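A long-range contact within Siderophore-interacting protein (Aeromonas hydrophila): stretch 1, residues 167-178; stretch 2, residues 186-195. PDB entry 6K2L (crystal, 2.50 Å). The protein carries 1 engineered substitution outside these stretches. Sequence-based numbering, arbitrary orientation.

Stretch 1, residues 167-178: ALLVPYQEDVQD
Stretch 2 186-195: TLRWFVGSPE

The apolar centre of this contact is the indole of Trp 189, which has more of its surface covered by the other stretch than any other residue here. Its side chain takes chi1 -65° (m) and chi2 85°, and the ring is sandwiched. Over one face lies Leu 168 (m, t), whose CD1 sits 3.6 Å from the centroid of the six-membered ring of Trp 189 and 3.4 Å from its CH2 atom. Over the opposite face Val 176 (chi1 172°, t) places CG1 3.6 Å from the centroid of the five-membered ring, almost on the ring normal. Both are CH-pi contacts, for which a branched aliphatic side chain is well suited: its methyl groups can meet the ring with C-H bonds directed at the pi cloud. At the ring edge, Val 170 CG1 comes within 3.5 Å of Trp 189 CZ3, with Val 170 in the m rotamer. Leu 187 (t, p) extends this apolar patch, its CD1 lying 4.1 Å from Leu 168 CD1.

The sheet beneath is formed by two parallel strands, 167-170 and 186-191, whose directions differ by 23° and whose axes approach to 4.7 Å. The register pairs Ala 167 with Arg 188, Leu 168 with Trp 189, Leu 169 with Phe 190 and Val 170 with Val 191, at CA-CA distances of 4.8 to 5.1 Å. Side chains alternate, so Leu 168, Trp 189, Val 170 and Val 191 share one face, while Ala 167, Arg 188, Leu 169 and Phe 190 occupy the other. On that second face Leu 169 (t, p) brings CD1 to 3.9 Å from Phe 190 CB, and Phe 190 (chi1 -71°, chi2 -98°) sets CE2 4.3 Å from the small Ala 167 CB. Arg 188 starts from this face, but its long chain leads away from stretch 1, leaving its charged end outside the apolar packing.

Extended backbones, with phi from -135° to -92° and psi from 117° to 154° over 167-170 and 187-191, pair in a parallel ladder that uses the N and O of alternate residues. Leu 168 N donates to Arg 188 O (3.0 Å), Phe 190 N to Leu 168 O (2.8 Å), Val 170 N to Phe 190 O (2.9 Å), and Gly 192 N to Val 170 O (2.8 Å). CA-H...O contacts supplement it, as from Leu 169 CA to Phe 190 O (3.3 Å). The last rung lies beyond the strand, at Gly 192 (phi 168°, psi 173°), a nearly fully extended conformation that glycine reaches readily. Leu 169 CD1 approaches Gly 192 N to 3.8 Å, and an ideal CB on Gly 192 would lie 3.6 Å from Leu 169 CD1, so the missing side chain leaves room for that methyl. Pro 171 (phi -78°, psi -23°) then turns the first chain, its CA 3.2 Å from Gly 192 O.

At the polar edge, a 3-10 segment at 173-175 returns the chain toward the indole, with Asp 175 N hydrogen-bonded to Tyr 172 O (3.1 Å). Gln 173 OE1 lies 3.7 Å from Val 191 CG2, and Gln 177 O approaches Trp 189 CZ2 to 3.2 Å. Asp 175 directs its carboxylate away to partners elsewhere in the structure. Altogether 818 Å² is buried between the two stretches, both sides summed.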

# COMPACT_ATOMS: atom_id res chain seq x y z
N ALA A 167 -4.49 15.94 12.73
CA ALA A 167 -4.94 16.03 14.12
C ALA A 167 -5.85 14.85 14.43
O ALA A 167 -6.77 14.57 13.66
CB ALA A 167 -5.66 17.35 14.38
N LEU A 168 -5.63 14.18 15.56
CA LEU A 168 -6.49 13.07 15.95
C LEU A 168 -7.14 13.30 17.32
O LEU A 168 -6.46 13.71 18.26
CB LEU A 168 -5.71 11.78 15.97
CG LEU A 168 -5.08 11.38 14.63
CD1 LEU A 168 -4.13 10.22 14.83
CD2 LEU A 168 -6.15 11.02 13.62
N LEU A 169 -8.43 12.97 17.45
CA LEU A 169 -9.14 12.95 18.74
C LEU A 169 -9.28 11.50 19.23
O LEU A 169 -9.92 10.68 18.57
CB LEU A 169 -10.51 13.60 18.60
CG LEU A 169 -11.36 13.84 19.86
CD1 LEU A 169 -10.56 14.56 20.97
CD2 LEU A 169 -12.69 14.63 19.58
N VAL A 170 -8.67 11.18 20.38
CA VAL A 170 -8.76 9.86 21.02
C VAL A 170 -9.45 10.01 22.38
O VAL A 170 -9.37 11.08 23.01
CB VAL A 170 -7.38 9.20 21.19
CG1 VAL A 170 -6.77 8.84 19.85
CG2 VAL A 170 -6.43 10.11 21.97
N PRO A 171 -10.10 8.95 22.90
CA PRO A 171 -10.80 9.07 24.19
C PRO A 171 -9.89 9.01 25.42
O PRO A 171 -10.27 9.49 26.50
CB PRO A 171 -11.77 7.88 24.16
CG PRO A 171 -11.07 6.86 23.35
CD PRO A 171 -10.33 7.63 22.28
N TYR A 172 -8.71 8.41 25.30
CA TYR A 172 -7.79 8.29 26.43
C TYR A 172 -6.35 8.50 25.99
O TYR A 172 -5.97 8.21 24.85
CB TYR A 172 -7.89 6.91 27.10
CG TYR A 172 -9.23 6.60 27.73
CD1 TYR A 172 -9.60 7.16 28.95
CD2 TYR A 172 -10.12 5.71 27.12
CE1 TYR A 172 -10.82 6.86 29.55
CE2 TYR A 172 -11.35 5.41 27.71
CZ TYR A 172 -11.68 5.98 28.93
OH TYR A 172 -12.88 5.69 29.53
N GLN A 173 -5.53 8.95 26.94
CA GLN A 173 -4.11 9.21 26.69
C GLN A 173 -3.35 7.97 26.26
O GLN A 173 -2.39 8.08 25.50
CB GLN A 173 -3.46 9.84 27.95
CG GLN A 173 -1.94 9.95 27.91
CD GLN A 173 -1.43 11.15 27.05
OE1 GLN A 173 -2.09 12.21 26.98
NE2 GLN A 173 -0.26 10.98 26.41
N GLU A 174 -3.76 6.78 26.71
CA GLU A 174 -3.03 5.56 26.36
C GLU A 174 -3.24 5.11 24.92
O GLU A 174 -2.53 4.20 24.47
CB GLU A 174 -3.42 4.41 27.29
CG GLU A 174 -2.87 4.54 28.71
CD GLU A 174 -3.77 5.36 29.63
OE1 GLU A 174 -3.58 5.21 30.86
OE2 GLU A 174 -4.65 6.13 29.15
N ASP A 175 -4.19 5.70 24.20
CA ASP A 175 -4.45 5.34 22.81
C ASP A 175 -3.69 6.22 21.82
O ASP A 175 -3.72 5.94 20.62
CB ASP A 175 -5.95 5.36 22.55
CG ASP A 175 -6.66 4.18 23.25
OD1 ASP A 175 -6.36 3.02 22.88
OD2 ASP A 175 -7.46 4.41 24.19
N VAL A 176 -2.98 7.23 22.30
CA VAL A 176 -1.96 7.90 21.51
C VAL A 176 -0.86 6.89 21.18
O VAL A 176 -0.41 6.14 22.05
CB VAL A 176 -1.39 9.12 22.25
CG1 VAL A 176 -0.19 9.69 21.51
CG2 VAL A 176 -2.46 10.18 22.44
N GLN A 177 -0.46 6.84 19.92
CA GLN A 177 0.48 5.84 19.50
C GLN A 177 1.43 6.46 18.49
O GLN A 177 1.21 7.57 18.01
CB GLN A 177 -0.23 4.62 18.90
CG GLN A 177 -1.59 4.91 18.33
CD GLN A 177 -2.22 3.69 17.65
OE1 GLN A 177 -1.67 3.15 16.67
NE2 GLN A 177 -3.39 3.27 18.15
N ASP A 178 2.50 5.75 18.19
CA ASP A 178 3.42 6.23 17.18
C ASP A 178 2.80 6.02 15.81
O ASP A 178 2.16 5.00 15.56
CB ASP A 178 4.77 5.52 17.29
CG ASP A 178 5.39 5.66 18.68
OD1 ASP A 178 5.13 6.69 19.35
OD2 ASP A 178 6.15 4.75 19.11
N THR A 186 2.96 17.41 10.15
CA THR A 186 2.62 17.59 11.55
C THR A 186 1.67 16.50 12.06
O THR A 186 0.74 16.09 11.36
CB THR A 186 1.95 18.96 11.69
OG1 THR A 186 2.96 19.99 11.74
CG2 THR A 186 1.03 19.01 12.88
N LEU A 187 1.87 16.04 13.30
CA LEU A 187 0.91 15.17 13.96
C LEU A 187 0.59 15.70 15.35
O LEU A 187 1.51 15.91 16.15
CB LEU A 187 1.43 13.74 14.06
CG LEU A 187 0.52 12.73 14.76
CD1 LEU A 187 -0.92 12.76 14.21
CD2 LEU A 187 1.13 11.35 14.59
N ARG A 188 -0.69 15.90 15.66
CA ARG A 188 -1.12 16.50 16.92
C ARG A 188 -2.30 15.73 17.53
O ARG A 188 -3.37 15.61 16.92
CB ARG A 188 -1.47 17.99 16.72
CG ARG A 188 -1.84 18.75 17.99
CD ARG A 188 -0.62 19.12 18.83
NE ARG A 188 0.35 19.98 18.13
CZ ARG A 188 0.35 21.31 18.18
NH1 ARG A 188 -0.57 21.96 18.90
NH2 ARG A 188 1.28 21.99 17.51
N TRP A 189 -2.10 15.19 18.72
CA TRP A 189 -3.09 14.36 19.38
C TRP A 189 -3.89 15.17 20.40
O TRP A 189 -3.34 15.94 21.20
CB TRP A 189 -2.42 13.17 20.08
CG TRP A 189 -1.73 12.16 19.14
CD1 TRP A 189 -0.46 12.24 18.64
CD2 TRP A 189 -2.28 10.92 18.65
NE1 TRP A 189 -0.18 11.13 17.88
CE2 TRP A 189 -1.28 10.31 17.87
CE3 TRP A 189 -3.50 10.27 18.80
CZ2 TRP A 189 -1.49 9.09 17.21
CZ3 TRP A 189 -3.70 9.07 18.17
CH2 TRP A 189 -2.69 8.49 17.38
N PHE A 190 -5.20 14.98 20.38
CA PHE A 190 -6.11 15.59 21.33
C PHE A 190 -6.78 14.46 22.09
O PHE A 190 -7.32 13.53 21.46
CB PHE A 190 -7.13 16.47 20.62
CG PHE A 190 -6.54 17.73 20.06
CD1 PHE A 190 -6.64 18.91 20.76
CD2 PHE A 190 -5.83 17.72 18.86
CE1 PHE A 190 -6.09 20.06 20.26
CE2 PHE A 190 -5.27 18.88 18.36
CZ PHE A 190 -5.40 20.05 19.06
N VAL A 191 -6.70 14.49 23.42
CA VAL A 191 -7.42 13.57 24.27
C VAL A 191 -8.75 14.20 24.63
O VAL A 191 -8.80 15.38 25.00
CB VAL A 191 -6.62 13.23 25.53
CG1 VAL A 191 -7.43 12.30 26.43
CG2 VAL A 191 -5.29 12.57 25.14
N GLY A 192 -9.83 13.43 24.52
CA GLY A 192 -11.14 13.90 24.94
C GLY A 192 -12.24 12.98 24.45
O GLY A 192 -12.01 12.04 23.69
N SER A 193 -13.44 13.28 24.91
CA SER A 193 -14.61 12.52 24.54
C SER A 193 -15.18 13.08 23.24
O SER A 193 -14.89 14.23 22.88
CB SER A 193 -15.62 12.59 25.68
OG SER A 193 -16.95 12.49 25.23
N PRO A 194 -15.99 12.30 22.50
CA PRO A 194 -16.46 12.78 21.19
C PRO A 194 -17.22 14.08 21.26
O PRO A 194 -17.35 14.76 20.23
CB PRO A 194 -17.35 11.63 20.68
CG PRO A 194 -16.80 10.45 21.33
CD PRO A 194 -16.38 10.90 22.72
N GLU A 195 -17.72 14.45 22.45
CA GLU A 195 -18.36 15.74 22.63
C GLU A 195 -17.35 16.87 22.55
O GLU A 195 -17.68 17.96 22.05
CB GLU A 195 -19.11 15.78 23.97
CG GLU A 195 -20.43 14.98 23.95
CD GLU A 195 -20.70 14.17 25.24
OE1 GLU A 195 -21.55 14.62 26.06
OE2 GLU A 195 -20.07 13.09 25.41